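Local coordinates for NmrA family protein (Shigella flexneri 2a, PDB 3QVO), which is of unknown function but, as a Rossmann-fold member of the NmrA family, probably binds NAD(P), at residues Pro64-Thr67 against Asn68-Ile71. Sequence-based numbering, arbitrary orientation.
Sequences PYPT and NSQI
Pro66 O takes two hydrogen bonds from Ser69: the backbone one closes a type I beta turn, Pro66 to Ser69, that leads into strand 69-73 of the Rossmann-fold sheet, and the hydroxyl adds the second. The shorter runs from Ser69 OG to Pro66 O, 2.7 Å, with a C=O...donor angle of 146° and the hydroxyl tilted slightly from the carbonyl plane. The turn's own bond, Ser69 N to Pro66 O at 3.2 Å, is bent, its N-H...O angle being 136°, and its donor sits well above that plane. A chi1 of 71° sets OG between the backbone N and carbonyl carbon of Ser69, which brings the hydroxyl to the oxygen the amide already uses.

Asn68, at the third position of the turn, directs its carboxamide elsewhere: ND2 bonds to the backbone carbonyls of Leu43 and Lys46, and OD1 receives Gln51 NE2, tying the turn to strand 49-55, the end of helix 34-43 and the loop after it. Flanking the turn, Tyr65 just before it and Ile71 two residues after it meet with their side chains crossing nearly at right angles. Ile71 CD1 makes a CH-pi contact over one face of the Tyr65 ring, closest to CG, at 3.6 Å.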
loop_
_atom_site.group_PDB
_atom_site.type_symbol
_atom_site.label_atom_id
_atom_site.label_comp_id
_atom_site.label_asym_id
_atom_site.label_seq_id
_atom_site.Cartn_x
_atom_site.Cartn_y
_atom_site.Cartn_z
ATOM N N PRO A 64 9.130 9.724 16.858
ATOM C CA PRO A 64 10.323 8.867 17.056
ATOM C C PRO A 64 10.075 7.542 16.369
ATOM O O PRO A 64 8.995 7.294 15.789
ATOM C CB PRO A 64 10.434 8.697 18.583
ATOM C CG PRO A 64 9.694 9.875 19.162
ATOM C CD PRO A 64 8.562 10.150 18.154
ATOM N N TYR A 65 11.091 6.709 16.382
ATOM C CA TYR A 65 11.073 5.555 15.529
ATOM C C TYR A 65 10.609 4.461 16.442
ATOM O O TYR A 65 11.246 4.220 17.458
ATOM C CB TYR A 65 12.478 5.263 14.965
ATOM C CG TYR A 65 13.090 6.398 14.148
ATOM C CD1 TYR A 65 12.309 7.136 13.257
ATOM C CD2 TYR A 65 14.458 6.719 14.251
ATOM C CE1 TYR A 65 12.852 8.158 12.496
ATOM C CE2 TYR A 65 15.020 7.757 13.484
ATOM C CZ TYR A 65 14.196 8.472 12.608
ATOM O OH TYR A 65 14.683 9.508 11.823
ATOM N N PRO A 66 9.509 3.802 16.098
ATOM C CA PRO A 66 9.015 2.737 16.951
ATOM C C PRO A 66 10.049 1.670 17.227
ATOM O O PRO A 66 10.904 1.414 16.392
ATOM C CB PRO A 66 7.859 2.126 16.148
ATOM C CG PRO A 66 7.737 2.917 14.906
ATOM C CD PRO A 66 8.898 3.794 14.759
ATOM N N THR A 67 9.938 1.024 18.386
ATOM C CA THR A 67 10.960 0.078 18.827
ATOM C C THR A 67 10.888 -1.211 18.052
ATOM O O THR A 67 11.869 -1.942 17.978
ATOM C CB THR A 67 10.841 -0.206 20.364
ATOM O OG1 THR A 67 9.620 -0.909 20.621
ATOM C CG2 THR A 67 10.861 1.088 21.125
ATOM N N ASN A 68 9.739 -1.484 17.433
ATOM C CA ASN A 68 9.579 -2.663 16.611
ATOM C C ASN A 68 9.917 -2.406 15.112
ATOM O O ASN A 68 9.505 -3.181 14.254
ATOM C CB ASN A 68 8.178 -3.248 16.784
ATOM C CG ASN A 68 7.080 -2.349 16.167
ATOM O OD1 ASN A 68 7.365 -1.246 15.689
ATOM N ND2 ASN A 68 5.840 -2.834 16.163
ATOM N N SER A 69 10.715 -1.373 14.814
ATOM C CA SER A 69 11.014 -0.996 13.419
ATOM C C SER A 69 12.456 -1.160 13.083
ATOM O O SER A 69 13.317 -1.139 13.937
ATOM C CB SER A 69 10.651 0.460 13.111
ATOM O OG SER A 69 11.540 1.376 13.762
ATOM N N GLN A 70 12.695 -1.377 11.790
ATOM C CA GLN A 70 14.011 -1.361 11.249
ATOM C C GLN A 70 13.890 -0.454 10.034
ATOM O O GLN A 70 12.986 -0.616 9.204
ATOM C CB GLN A 70 14.480 -2.759 10.871
ATOM C CG GLN A 70 15.802 -2.757 10.193
ATOM C CD GLN A 70 16.643 -3.988 10.500
ATOM O OE1 GLN A 70 16.424 -5.058 9.935
ATOM N NE2 GLN A 70 17.612 -3.836 11.418
ATOM N N ILE A 71 14.786 0.510 9.957
ATOM C CA ILE A 71 14.732 1.503 8.915
ATOM C C ILE A 71 15.891 1.287 7.977
ATOM O O ILE A 71 17.063 1.368 8.371
ATOM C CB ILE A 71 14.788 2.915 9.470
ATOM C CG1 ILE A 71 13.504 3.210 10.246
ATOM C CG2 ILE A 71 14.915 3.900 8.309
ATOM C CD1 ILE A 71 13.614 4.415 11.167
#